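Local coordinates for AimR transcriptional regulator (Bacillus phage phi3T, PDB 5ZVV), which activates transcription of the aimX locus as a homodimer, apparently promoting the lytic cycle until the arbitrium peptide converts it to an inactive monomer and lysogeny follows, at residues E44-L49 with E67-L72; D73-C78 with C103-S108; Q81-S86 with K97-L102; Q111-V116 with I142-M147. All coordinates share one frame; numbering follows the deposited sequence.

Contact 1: residues E44-L49 with E67-L72; sequences ENLGGL and EYFLEL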
loop_
_atom_site.group_PDB
_atom_site.type_symbol
_atom_site.label_atom_id
_atom_site.label_comp_id
_atom_site.label_asym_id
_atom_site.label_seq_id
_atom_site.Cartn_x
_atom_site.Cartn_y
_atom_site.Cartn_z
ATOM N N GLU A 44 25.263 -17.162 -29.179
ATOM C CA GLU A 44 24.052 -16.428 -29.516
ATOM C C GLU A 44 22.997 -16.515 -28.420
ATOM O O GLU A 44 22.313 -15.523 -28.144
ATOM C CB GLU A 44 23.489 -16.950 -30.843
ATOM C CG GLU A 44 22.312 -16.160 -31.393
ATOM C CD GLU A 44 22.017 -16.498 -32.843
ATOM O OE1 GLU A 44 22.942 -16.954 -33.547
ATOM O OE2 GLU A 44 20.862 -16.311 -33.278
ATOM N N ASN A 45 22.873 -17.673 -27.774
ATOM C CA ASN A 45 21.875 -17.881 -26.735
ATOM C C ASN A 45 22.469 -18.790 -25.668
ATOM O O ASN A 45 23.159 -19.760 -25.990
ATOM C CB ASN A 45 20.592 -18.495 -27.312
ATOM C CG ASN A 45 19.430 -18.477 -26.326
ATOM O OD1 ASN A 45 19.622 -18.426 -25.110
ATOM N ND2 ASN A 45 18.214 -18.524 -26.853
ATOM N N LEU A 46 22.181 -18.481 -24.402
ATOM C CA LEU A 46 22.736 -19.236 -23.287
ATOM C C LEU A 46 21.877 -20.421 -22.862
ATOM O O LEU A 46 22.395 -21.329 -22.204
ATOM C CB LEU A 46 22.937 -18.325 -22.073
ATOM C CG LEU A 46 23.996 -17.227 -22.150
ATOM C CD1 LEU A 46 24.004 -16.433 -20.854
ATOM C CD2 LEU A 46 25.367 -17.822 -22.426
ATOM N N GLY A 47 20.593 -20.433 -23.218
ATOM C CA GLY A 47 19.645 -21.409 -22.705
ATOM C C GLY A 47 20.101 -22.855 -22.731
ATOM O O GLY A 47 20.175 -23.512 -21.682
ATOM N N GLY A 48 20.409 -23.363 -23.926
ATOM C CA GLY A 48 20.870 -24.736 -24.033
ATOM C C GLY A 48 22.161 -24.976 -23.277
ATOM O O GLY A 48 22.292 -25.970 -22.554
ATOM N N LEU A 49 23.126 -24.064 -23.422
ATOM C CA LEU A 49 24.382 -24.202 -22.693
ATOM C C LEU A 49 24.146 -24.218 -21.190
ATOM O O LEU A 49 24.759 -25.015 -20.472
ATOM C CB LEU A 49 25.344 -23.076 -23.061
ATOM C CG LEU A 49 26.668 -23.137 -22.293
ATOM C CD1 LEU A 49 27.486 -24.355 -22.706
ATOM C CD2 LEU A 49 27.461 -21.869 -22.489
ATOM N N GLU A 67 33.157 -17.503 -14.416
ATOM C CA GLU A 67 34.239 -17.261 -15.364
ATOM C C GLU A 67 33.712 -17.092 -16.786
ATOM O O GLU A 67 34.227 -16.268 -17.549
ATOM C CB GLU A 67 35.252 -18.406 -15.295
ATOM C CG GLU A 67 36.458 -18.236 -16.204
ATOM C CD GLU A 67 37.465 -19.358 -16.040
ATOM O OE1 GLU A 67 37.177 -20.313 -15.284
ATOM O OE2 GLU A 67 38.544 -19.285 -16.665
ATOM N N TYR A 68 32.676 -17.850 -17.148
ATOM C CA TYR A 68 32.204 -17.877 -18.529
ATOM C C TYR A 68 31.452 -16.600 -18.889
ATOM O O TYR A 68 31.663 -16.028 -19.966
ATOM C CB TYR A 68 31.318 -19.105 -18.739
ATOM C CG TYR A 68 30.877 -19.330 -20.165
ATOM C CD1 TYR A 68 31.646 -20.088 -21.036
ATOM C CD2 TYR A 68 29.683 -18.798 -20.638
ATOM C CE1 TYR A 68 31.247 -20.307 -22.337
ATOM C CE2 TYR A 68 29.275 -19.006 -21.939
ATOM C CZ TYR A 68 30.063 -19.761 -22.785
ATOM O OH TYR A 68 29.663 -19.982 -24.082
ATOM N N PHE A 69 30.573 -16.136 -17.997
ATOM C CA PHE A 69 29.728 -14.985 -18.305
ATOM C C PHE A 69 30.556 -13.731 -18.550
ATOM O O PHE A 69 30.199 -12.897 -19.391
ATOM C CB PHE A 69 28.733 -14.743 -17.170
ATOM C CG PHE A 69 27.571 -15.697 -17.159
ATOM C CD1 PHE A 69 27.339 -16.549 -18.225
ATOM C CD2 PHE A 69 26.700 -15.728 -16.081
ATOM C CE1 PHE A 69 26.267 -17.422 -18.214
ATOM C CE2 PHE A 69 25.624 -16.598 -16.066
ATOM C CZ PHE A 69 25.408 -17.444 -17.133
ATOM N N LEU A 70 31.663 -13.574 -17.820
ATOM C CA LEU A 70 32.494 -12.387 -17.967
ATOM C C LEU A 70 33.230 -12.342 -19.300
ATOM O O LEU A 70 33.829 -11.311 -19.619
ATOM C CB LEU A 70 33.497 -12.301 -16.815
ATOM C CG LEU A 70 32.880 -12.106 -15.428
ATOM C CD1 LEU A 70 33.965 -12.041 -14.364
ATOM C CD2 LEU A 70 32.008 -10.857 -15.394
ATOM N N GLU A 71 33.191 -13.421 -20.083
ATOM C CA GLU A 71 33.800 -13.442 -21.404
ATOM C C GLU A 71 32.809 -13.165 -22.527
ATOM O O GLU A 71 33.234 -13.007 -23.675
ATOM C CB GLU A 71 34.485 -14.793 -21.652
ATOM C CG GLU A 71 35.640 -15.085 -20.702
ATOM C CD GLU A 71 36.725 -14.022 -20.750
ATOM O OE1 GLU A 71 36.990 -13.480 -21.843
ATOM O OE2 GLU A 71 37.314 -13.725 -19.688
ATOM N N LEU A 72 31.513 -13.099 -22.229
ATOM C CA LEU A 72 30.517 -12.812 -23.249
ATOM C C LEU A 72 30.675 -11.387 -23.776
ATOM O O LEU A 72 31.223 -10.503 -23.111
ATOM C CB LEU A 72 29.104 -13.002 -22.692
ATOM C CG LEU A 72 28.708 -14.411 -22.245
ATOM C CD1 LEU A 72 27.387 -14.370 -21.499
ATOM C CD2 LEU A 72 28.624 -15.355 -23.438
#

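Contact 2: residues D73-C78 with C103-S108; sequences DPNKKC and CNSKNS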
loop_
_atom_site.group_PDB
_atom_site.type_symbol
_atom_site.label_atom_id
_atom_site.label_comp_id
_atom_site.label_asym_id
_atom_site.label_seq_id
_atom_site.Cartn_x
_atom_site.Cartn_y
_atom_site.Cartn_z
ATOM N N ASP A 73 30.189 -11.176 -24.992
ATOM C CA ASP A 73 30.198 -9.846 -25.592
ATOM C C ASP A 73 29.169 -8.972 -24.888
ATOM O O ASP A 73 27.967 -9.251 -24.985
ATOM C CB ASP A 73 29.897 -9.937 -27.087
ATOM C CG ASP A 73 30.171 -8.632 -27.829
ATOM O OD1 ASP A 73 30.047 -7.547 -27.227
ATOM O OD2 ASP A 73 30.507 -8.698 -29.034
ATOM N N PRO A 74 29.579 -7.911 -24.189
ATOM C CA PRO A 74 28.601 -7.112 -23.436
ATOM C C PRO A 74 27.544 -6.462 -24.308
ATOM O O PRO A 74 26.502 -6.053 -23.784
ATOM C CB PRO A 74 29.471 -6.056 -22.736
ATOM C CG PRO A 74 30.869 -6.604 -22.778
ATOM C CD PRO A 74 30.949 -7.392 -24.045
ATOM N N ASN A 75 27.774 -6.361 -25.615
ATOM C CA ASN A 75 26.875 -5.656 -26.517
ATOM C C ASN A 75 25.743 -6.525 -27.051
ATOM O O ASN A 75 24.904 -6.015 -27.799
ATOM C CB ASN A 75 27.663 -5.081 -27.701
ATOM C CG ASN A 75 28.745 -4.107 -27.273
ATOM O OD1 ASN A 75 28.493 -3.177 -26.510
ATOM N ND2 ASN A 75 29.958 -4.319 -27.768
ATOM N N LYS A 76 25.687 -7.803 -26.695
ATOM C CA LYS A 76 24.797 -8.752 -27.355
ATOM C C LYS A 76 23.864 -9.424 -26.348
ATOM O O LYS A 76 23.938 -9.198 -25.138
ATOM C CB LYS A 76 25.611 -9.785 -28.138
ATOM C CG LYS A 76 26.368 -9.183 -29.315
ATOM C CD LYS A 76 27.037 -10.259 -30.152
ATOM C CE LYS A 76 27.513 -9.710 -31.489
ATOM N NZ LYS A 76 28.550 -8.655 -31.327
ATOM N N LYS A 77 22.978 -10.273 -26.881
ATOM C CA LYS A 77 21.889 -10.844 -26.090
ATOM C C LYS A 77 22.404 -11.776 -24.997
ATOM O O LYS A 77 21.835 -11.827 -23.897
ATOM C CB LYS A 77 20.918 -11.580 -27.015
ATOM C CG LYS A 77 20.146 -12.708 -26.349
ATOM C CD LYS A 77 19.645 -13.722 -27.369
ATOM C CE LYS A 77 18.384 -13.247 -28.070
ATOM N NZ LYS A 77 17.248 -13.113 -27.115
ATOM N N CYS A 78 23.479 -12.518 -25.278
ATOM C CA CYS A 78 23.992 -13.480 -24.306
ATOM C C CYS A 78 24.357 -12.815 -22.984
ATOM O O CYS A 78 24.161 -13.404 -21.916
ATOM C CB CYS A 78 25.203 -14.210 -24.879
ATOM S SG CYS A 78 24.822 -15.810 -25.606
ATOM N N CYS A 103 26.488 -1.720 -18.611
ATOM C CA CYS A 103 26.392 -0.264 -18.621
ATOM C C CYS A 103 27.484 0.357 -19.484
ATOM O O CYS A 103 27.228 1.314 -20.223
ATOM C CB CYS A 103 26.456 0.279 -17.193
ATOM S SG CYS A 103 24.933 0.050 -16.232
ATOM N N ASN A 104 28.706 -0.177 -19.413
ATOM C CA ASN A 104 29.806 0.339 -20.222
ATOM C C ASN A 104 29.720 -0.079 -21.684
ATOM O O ASN A 104 30.581 0.321 -22.477
ATOM C CB ASN A 104 31.147 -0.112 -19.638
ATOM C CG ASN A 104 31.404 0.464 -18.261
ATOM O OD1 ASN A 104 30.799 1.463 -17.873
ATOM N ND2 ASN A 104 32.307 -0.162 -17.515
ATOM N N SER A 105 28.716 -0.863 -22.058
ATOM C CA SER A 105 28.567 -1.322 -23.429
ATOM C C SER A 105 28.216 -0.162 -24.360
ATOM O O SER A 105 27.715 0.883 -23.938
ATOM C CB SER A 105 27.492 -2.405 -23.506
ATOM O OG SER A 105 27.098 -2.652 -24.842
ATOM N N LYS A 106 28.494 -0.362 -25.650
ATOM C CA LYS A 106 28.131 0.602 -26.680
ATOM C C LYS A 106 26.697 0.443 -27.163
ATOM O O LYS A 106 26.159 1.370 -27.780
ATOM C CB LYS A 106 29.069 0.478 -27.887
ATOM C CG LYS A 106 30.493 0.938 -27.641
ATOM C CD LYS A 106 31.314 0.844 -28.918
ATOM C CE LYS A 106 32.735 1.343 -28.703
ATOM N NZ LYS A 106 33.542 1.272 -29.954
ATOM N N ASN A 107 26.074 -0.703 -26.898
ATOM C CA ASN A 107 24.746 -1.011 -27.409
ATOM C C ASN A 107 23.679 -0.475 -26.460
ATOM O O ASN A 107 23.778 -0.649 -25.241
ATOM C CB ASN A 107 24.589 -2.520 -27.595
ATOM C CG ASN A 107 23.203 -2.907 -28.052
ATOM O OD1 ASN A 107 22.298 -3.064 -27.239
ATOM N ND2 ASN A 107 23.029 -3.069 -29.360
ATOM N N SER A 108 22.655 0.165 -27.028
ATOM C CA SER A 108 21.648 0.830 -26.207
ATOM C C SER A 108 20.811 -0.171 -25.419
ATOM O O SER A 108 20.419 0.107 -24.281
ATOM C CB SER A 108 20.751 1.706 -27.081
ATOM O OG SER A 108 20.065 0.927 -28.043
#

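Contact 3: residues Q81-S86 with K97-L102; sequences QSVEYS and KIIINL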
loop_
_atom_site.group_PDB
_atom_site.type_symbol
_atom_site.label_atom_id
_atom_site.label_comp_id
_atom_site.label_asym_id
_atom_site.label_seq_id
_atom_site.Cartn_x
_atom_site.Cartn_y
_atom_site.Cartn_z
ATOM N N GLN A 81 20.986 -12.079 -21.090
ATOM C CA GLN A 81 20.586 -13.352 -20.500
ATOM C C GLN A 81 21.453 -13.684 -19.294
ATOM O O GLN A 81 20.948 -14.147 -18.263
ATOM C CB GLN A 81 20.674 -14.467 -21.544
ATOM C CG GLN A 81 19.703 -14.318 -22.698
ATOM C CD GLN A 81 19.851 -15.417 -23.734
ATOM O OE1 GLN A 81 20.962 -15.816 -24.077
ATOM N NE2 GLN A 81 18.726 -15.914 -24.234
ATOM N N SER A 82 22.758 -13.426 -19.396
ATOM C CA SER A 82 23.663 -13.755 -18.300
ATOM C C SER A 82 23.355 -12.926 -17.060
ATOM O O SER A 82 23.447 -13.432 -15.937
ATOM C CB SER A 82 25.116 -13.556 -18.731
ATOM O OG SER A 82 25.530 -12.215 -18.548
ATOM N N VAL A 83 22.981 -11.654 -17.234
ATOM C CA VAL A 83 22.674 -10.851 -16.053
ATOM C C VAL A 83 21.394 -11.349 -15.394
ATOM O O VAL A 83 21.290 -11.374 -14.157
ATOM C CB VAL A 83 22.607 -9.345 -16.388
ATOM C CG1 VAL A 83 21.240 -8.928 -16.917
ATOM C CG2 VAL A 83 22.966 -8.521 -15.157
ATOM N N GLU A 84 20.417 -11.796 -16.194
ATOM C CA GLU A 84 19.191 -12.314 -15.591
ATOM C C GLU A 84 19.442 -13.629 -14.859
ATOM O O GLU A 84 18.966 -13.825 -13.731
ATOM C CB GLU A 84 18.096 -12.487 -16.647
ATOM C CG GLU A 84 16.928 -13.379 -16.203
ATOM C CD GLU A 84 16.210 -12.887 -14.947
ATOM O OE1 GLU A 84 16.423 -11.730 -14.525
ATOM O OE2 GLU A 84 15.420 -13.667 -14.375
ATOM N N TYR A 85 20.181 -14.548 -15.484
ATOM C CA TYR A 85 20.489 -15.812 -14.822
ATOM C C TYR A 85 21.315 -15.587 -13.560
ATOM O O TYR A 85 21.086 -16.236 -12.533
ATOM C CB TYR A 85 21.223 -16.746 -15.787
ATOM C CG TYR A 85 21.276 -18.186 -15.328
ATOM C CD1 TYR A 85 20.138 -18.983 -15.345
ATOM C CD2 TYR A 85 22.466 -18.752 -14.890
ATOM C CE1 TYR A 85 20.182 -20.300 -14.931
ATOM C CE2 TYR A 85 22.521 -20.068 -14.474
ATOM C CZ TYR A 85 21.378 -20.837 -14.497
ATOM O OH TYR A 85 21.428 -22.148 -14.083
ATOM N N SER A 86 22.273 -14.661 -13.615
ATOM C CA SER A 86 23.088 -14.380 -12.439
ATOM C C SER A 86 22.240 -13.818 -11.308
ATOM O O SER A 86 22.379 -14.234 -10.152
ATOM C CB SER A 86 24.215 -13.411 -12.800
ATOM O OG SER A 86 25.093 -13.217 -11.706
ATOM N N LYS A 97 29.230 -7.252 -11.440
ATOM C CA LYS A 97 30.240 -7.161 -12.494
ATOM C C LYS A 97 29.591 -7.114 -13.876
ATOM O O LYS A 97 29.937 -6.270 -14.716
ATOM C CB LYS A 97 31.214 -8.334 -12.387
ATOM C CG LYS A 97 32.081 -8.294 -11.138
ATOM C CD LYS A 97 32.967 -9.525 -11.035
ATOM C CE LYS A 97 33.734 -9.535 -9.720
ATOM N NZ LYS A 97 34.539 -10.777 -9.549
ATOM N N ILE A 98 28.628 -8.008 -14.122
ATOM C CA ILE A 98 27.940 -8.032 -15.411
ATOM C C ILE A 98 27.166 -6.738 -15.632
ATOM O O ILE A 98 27.097 -6.228 -16.756
ATOM C CB ILE A 98 27.022 -9.265 -15.509
ATOM C CG1 ILE A 98 27.838 -10.554 -15.388
ATOM C CG2 ILE A 98 26.252 -9.255 -16.822
ATOM C CD1 ILE A 98 27.005 -11.811 -15.470
ATOM N N ILE A 99 26.574 -6.185 -14.571
ATOM C CA ILE A 99 25.855 -4.919 -14.704
ATOM C C ILE A 99 26.806 -3.812 -15.141
ATOM O O ILE A 99 26.461 -2.974 -15.986
ATOM C CB ILE A 99 25.137 -4.562 -13.389
ATOM C CG1 ILE A 99 23.943 -5.487 -13.166
ATOM C CG2 ILE A 99 24.672 -3.110 -13.403
ATOM C CD1 ILE A 99 23.187 -5.197 -11.892
ATOM N N ILE A 100 28.019 -3.798 -14.583
ATOM C CA ILE A 100 29.017 -2.820 -15.013
ATOM C C ILE A 100 29.352 -3.013 -16.490
ATOM O O ILE A 100 29.404 -2.047 -17.263
ATOM C CB ILE A 100 30.273 -2.909 -14.128
ATOM C CG1 ILE A 100 29.962 -2.398 -12.717
ATOM C CG2 ILE A 100 31.427 -2.132 -14.751
ATOM C CD1 ILE A 100 31.059 -2.668 -11.713
ATOM N N ASN A 101 29.575 -4.265 -16.907
ATOM C CA ASN A 101 29.894 -4.513 -18.313
ATOM C C ASN A 101 28.755 -4.079 -19.233
ATOM O O ASN A 101 28.997 -3.539 -20.320
ATOM C CB ASN A 101 30.220 -5.992 -18.531
ATOM C CG ASN A 101 31.537 -6.400 -17.905
ATOM O OD1 ASN A 101 32.359 -5.557 -17.553
ATOM N ND2 ASN A 101 31.747 -7.704 -17.770
ATOM N N LEU A 102 27.508 -4.306 -18.817
ATOM C CA LEU A 102 26.365 -3.930 -19.645
ATOM C C LEU A 102 26.203 -2.419 -19.712
ATOM O O LEU A 102 25.814 -1.879 -20.753
ATOM C CB LEU A 102 25.090 -4.579 -19.108
ATOM C CG LEU A 102 24.995 -6.098 -19.255
ATOM C CD1 LEU A 102 23.727 -6.616 -18.603
ATOM C CD2 LEU A 102 25.041 -6.481 -20.722
#

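Contact 4: residues Q111-V116 with I142-M147; sequences QEWGKV and IKSAEM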
loop_
_atom_site.group_PDB
_atom_site.type_symbol
_atom_site.label_atom_id
_atom_site.label_comp_id
_atom_site.label_asym_id
_atom_site.label_seq_id
_atom_site.Cartn_x
_atom_site.Cartn_y
_atom_site.Cartn_z
ATOM N N GLN A 111 22.976 -1.280 -22.495
ATOM C CA GLN A 111 22.998 -0.201 -21.510
ATOM C C GLN A 111 21.687 -0.133 -20.741
ATOM O O GLN A 111 21.680 0.094 -19.526
ATOM C CB GLN A 111 23.271 1.138 -22.195
ATOM C CG GLN A 111 24.621 1.247 -22.866
ATOM C CD GLN A 111 24.810 2.585 -23.556
ATOM O OE1 GLN A 111 23.997 3.499 -23.396
ATOM N NE2 GLN A 111 25.883 2.708 -24.331
ATOM N N GLU A 112 20.567 -0.327 -21.437
ATOM C CA GLU A 112 19.259 -0.277 -20.798
ATOM C C GLU A 112 19.106 -1.397 -19.777
ATOM O O GLU A 112 18.670 -1.166 -18.641
ATOM C CB GLU A 112 18.178 -0.352 -21.876
ATOM C CG GLU A 112 16.783 -0.658 -21.389
ATOM C CD GLU A 112 15.798 -0.723 -22.537
ATOM O OE1 GLU A 112 15.935 0.089 -23.475
ATOM O OE2 GLU A 112 14.905 -1.595 -22.514
ATOM N N TRP A 113 19.465 -2.625 -20.166
ATOM C CA TRP A 113 19.453 -3.738 -19.220
ATOM C C TRP A 113 20.346 -3.449 -18.023
ATOM O O TRP A 113 19.970 -3.713 -16.876
ATOM C CB TRP A 113 19.907 -5.022 -19.912
ATOM C CG TRP A 113 18.844 -5.695 -20.718
ATOM C CD1 TRP A 113 18.185 -5.186 -21.799
ATOM C CD2 TRP A 113 18.332 -7.019 -20.520
ATOM N NE1 TRP A 113 17.286 -6.107 -22.281
ATOM C CE2 TRP A 113 17.358 -7.241 -21.514
ATOM C CE3 TRP A 113 18.599 -8.035 -19.595
ATOM C CZ2 TRP A 113 16.650 -8.440 -21.612
ATOM C CZ3 TRP A 113 17.899 -9.225 -19.695
ATOM C CH2 TRP A 113 16.932 -9.417 -20.697
ATOM N N GLY A 114 21.537 -2.903 -18.275
ATOM C CA GLY A 114 22.451 -2.613 -17.185
ATOM C C GLY A 114 21.899 -1.581 -16.225
ATOM O O GLY A 114 22.083 -1.686 -15.012
ATOM N N LYS A 115 21.205 -0.571 -16.754
ATOM C CA LYS A 115 20.653 0.470 -15.895
ATOM C C LYS A 115 19.466 -0.047 -15.095
ATOM O O LYS A 115 19.323 0.274 -13.909
ATOM C CB LYS A 115 20.262 1.686 -16.735
ATOM C CG LYS A 115 21.462 2.486 -17.225
ATOM C CD LYS A 115 21.221 3.109 -18.593
ATOM C CE LYS A 115 20.147 4.177 -18.554
ATOM N NZ LYS A 115 19.903 4.755 -19.906
ATOM N N VAL A 116 18.611 -0.861 -15.720
ATOM C CA VAL A 116 17.449 -1.390 -15.011
ATOM C C VAL A 116 17.887 -2.358 -13.919
ATOM O O VAL A 116 17.408 -2.291 -12.781
ATOM C CB VAL A 116 16.466 -2.049 -15.994
ATOM C CG1 VAL A 116 15.335 -2.729 -15.237
ATOM C CG2 VAL A 116 15.909 -1.011 -16.951
ATOM N N ILE A 142 13.150 3.340 -21.454
ATOM C CA ILE A 142 13.171 1.896 -21.654
ATOM C C ILE A 142 12.386 1.541 -22.909
ATOM O O ILE A 142 11.215 1.912 -23.056
ATOM C CB ILE A 142 12.605 1.181 -20.417
ATOM C CG1 ILE A 142 13.443 1.532 -19.183
ATOM C CG2 ILE A 142 12.552 -0.324 -20.640
ATOM C CD1 ILE A 142 12.844 1.060 -17.883
ATOM N N LYS A 143 13.032 0.815 -23.819
ATOM C CA LYS A 143 12.450 0.454 -25.108
ATOM C C LYS A 143 12.109 -1.022 -25.230
ATOM O O LYS A 143 11.035 -1.361 -25.730
ATOM C CB LYS A 143 13.408 0.828 -26.245
ATOM C CG LYS A 143 13.986 2.230 -26.166
ATOM C CD LYS A 143 12.967 3.285 -26.542
ATOM C CE LYS A 143 13.648 4.621 -26.796
ATOM N NZ LYS A 143 12.688 5.664 -27.256
ATOM N N SER A 144 13.004 -1.907 -24.800
ATOM C CA SER A 144 12.783 -3.337 -24.963
ATOM C C SER A 144 11.618 -3.802 -24.103
ATOM O O SER A 144 11.411 -3.312 -22.990
ATOM C CB SER A 144 14.042 -4.119 -24.587
ATOM O OG SER A 144 14.235 -4.113 -23.183
ATOM N N ALA A 145 10.853 -4.760 -24.631
ATOM C CA ALA A 145 9.746 -5.329 -23.870
ATOM C C ALA A 145 10.235 -5.922 -22.554
ATOM O O ALA A 145 9.692 -5.619 -21.483
ATOM C CB ALA A 145 9.029 -6.386 -24.709
ATOM N N GLU A 146 11.283 -6.750 -22.618
ATOM C CA GLU A 146 11.813 -7.416 -21.430
ATOM C C GLU A 146 12.020 -6.435 -20.284
ATOM O O GLU A 146 11.489 -6.619 -19.183
ATOM C CB GLU A 146 13.126 -8.127 -21.771
ATOM C CG GLU A 146 12.978 -9.327 -22.693
ATOM C CD GLU A 146 12.919 -8.944 -24.157
ATOM O OE1 GLU A 146 13.167 -7.763 -24.478
ATOM O OE2 GLU A 146 12.624 -9.828 -24.990
HETATM N N MSE A 147 12.771 -5.369 -20.531
HETATM C CA MSE A 147 13.050 -4.419 -19.468
HETATM C C MSE A 147 11.795 -3.648 -19.084
HETATM O O MSE A 147 11.577 -3.384 -17.898
HETATM C CB MSE A 147 14.184 -3.478 -19.866
HETATM C CG MSE A 147 15.563 -4.133 -19.754
HETATM SE SE MSE A 147 15.845 -5.101 -18.064
HETATM C CE MSE A 147 15.336 -6.915 -18.610
HETATM O O HOH W 1 16.240 -7.023 -24.735
#

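Contact 1: residues E44-L49 with E67-L72
Asn-45 OD1 is gripped by two N-H donors, the backbone N of Gly-47 and the side-chain amide NE2 of Gln-81 on helix 77-88. The bond from Gly-47 N is 2.9 Å long to Asn-45 OD1 and essentially straight (179°), with the donor well above the plane of the carbonyl. CG anti to the backbone N (chi1 -169°) swings the amide of Asn-45 back over the turn that leads into helix 47-56, and asparagine suits this capping place because its short side chain carries an acceptor.

This turn presents Leu-46 to the end of helix 61-69. With its CG beside the backbone N, Leu-46 splits its two methyls between different partners. CD1 lies 3.6 Å from CE1 of Phe-69, whose side chain crosses it obliquely, and 4.0 Å from CD1 of Leu-72, met tip to tip. CD2 sits at the edge of the Tyr-68 ring, 4.1 Å from its CE2. Leu-49 comes one turn later: its CG is anti to the backbone N, and CD2 touches the phenol end of Tyr-68, 3.4 Å from CZ.

Leu-72 is brought in by a type I turn from Phe-69, closed by Leu-72 N to Phe-69 O at 3.1 Å. Leu-46, forked at its end, can touch Tyr-68 with one methyl and Phe-69 with the other, and all five touching residues are buried. Ser-82 on helix 77-88 backs Leu-46, Phe-69 and Leu-72. The contact is thus a small apolar core between the side-chain-capped start of helix 47-56 and the last turn of helix 61-69, the next helix in this all-helical fold.

Contact 2: residues D73-C78 with C103-S108
The two loops come closest at Asn-75 and Asn-107, whose CA atoms are 5.2 Å apart, where a type I turn from Asp-73 to Lys-76 meets the irregular link ahead of helix 108-124. Asp-73 shapes that turn: its OD1 takes the backbone N of Asn-75 at 3.0 Å, while OD2 forms a salt bridge with Lys-76 NZ, also 3.0 Å long. Pro-74, with its backbone N inside the ring, fits the turn, and its carbonyl O accepts from Ser-110 OG.

Across the contact Asn-75, its CG beside the backbone N, turns its amide oxygen to the backbone of the other loop. Lys-106 N donates to Asn-75 OD1 at 2.9 Å along a bent path (139°), and Asn-107 N adds a weak bond. Asn-75 OD1 and Ser-105 OG are modelled too near each other, so both are placed with less certainty. Asn-75 CB packs 4.0 Å from Asn-107 CB.

Ser-105 OG, as modelled, accepts from Asn-107 N, and Asn-107 sends its own OD1 to Ser-110 N. Two inter-helix loops meet here at the protein surface, one shaped by an Asx turn at Asp-73, the other by an ST turn at Ser-105 and an N-cap at Asn-107.

Contact 3: residues Q81-S86 with K97-L102
Val-83 and Ile-98 form the tight part of this contact, their CA atoms 6.0 Å apart where segments 81-86 and 97-102, on helices 77-88 and 92-103, run nearly antiparallel (157°), their axes 9.7 Å apart. Val-83 is wedged among three side chains. Its CB rests 3.7 Å from Ile-98 CG2 and equally close to Leu-102 CD1, while its CG2, anti to the backbone N, reaches Ile-99 CG1 at 3.8 Å, the two chains crossing at about a right angle. Valine, compact and branched at CB, touches all three without needing a long side chain.

Ile-98 uses its other branch as well: CD1, at the end of an extended chain, slides against Ser-82, 3.4 Å from OG. That hydroxyl sits between the backbone N and the carbonyl carbon (chi1 86°), where it bonds to Ala-79 O within its own helix and so is satisfied although buried beside a methyl. Small serines let the isoleucine come near the helix backbone.

Packing loosens toward Ser-86, whose CB stays 4.2 Å from Ile-98 CD1 and whose OG bonds to Thr-95 OG1. On the outer side of helix 92-103, Lys-97 and Ile-100 are exposed and take no part. Phe-69 of helix 61-69 and Tyr-117 of helix 108-124 enclose the buried seam. Two successive antiparallel helices joined by a short loop form a helical hairpin, the basic element of folds in the TPR clan, to which this family belongs.

Contact 4: residues Q111-V116 with I142-M147
Both carboxylate oxygens of Glu-112 are occupied by groups at the start of helix 145-161. OE1 accepts from Lys-143 N at 3.0 Å, almost straight (169°) but from above the carboxylate plane. OE2 has two donors: Ser-144 N, on its syn lone pair at 3.0 Å, and Ser-144 OG at 2.7 Å. An extended glutamate, its CG anti to the backbone N, is long enough to reach this turn from helix 108-124. While donating to OE2, Ser-144 OG also accepts from Met-147 N at 3.3 Å, the N-cap bond.

Trp-113 NE1 donates to a water, 2.8 Å away, which donates in turn to Glu-146 OE1 at 3.2 Å. Met-147, present as selenomethionine, is bent at chi2 and chi3 so that it folds under the indole: CE lies 3.3 Å from the six-membered-ring centroid of Trp-113, a CH-pi contact, and SE faces the five-membered ring. On its other side SE touches Val-116 CG1 at 3.7 Å.

Three donors converging on a buried carboxylate, at the positive end of a helix dipole, would be expected to keep Glu-112 ionised, and they tie the start of helix 145-161 to helix 108-124.

The four contacts follow the chain through one region, away from the centre of the subunit, with no ligand bound among them. Contact 3 lies within the loop closed by contact 2, their centres about 10 Å apart, and both draw on helix 77-88. Gln-81 ties contact 3 to contact 1, whose centre is about 11 Å away, through the bond from Leu-46 N to Gln-81 OE1 (2.9 Å). Contact 4 meets contact 2 where Gln-111 NE2 lies 2.6 Å from Ser-105 O, and meets contact 3 where Ile-99 and Leu-102 pack on Gly-114. Contacts 1 and 4 do not touch, their nearest atoms about 10 Å apart; the hairpin of contact 3 bridges them.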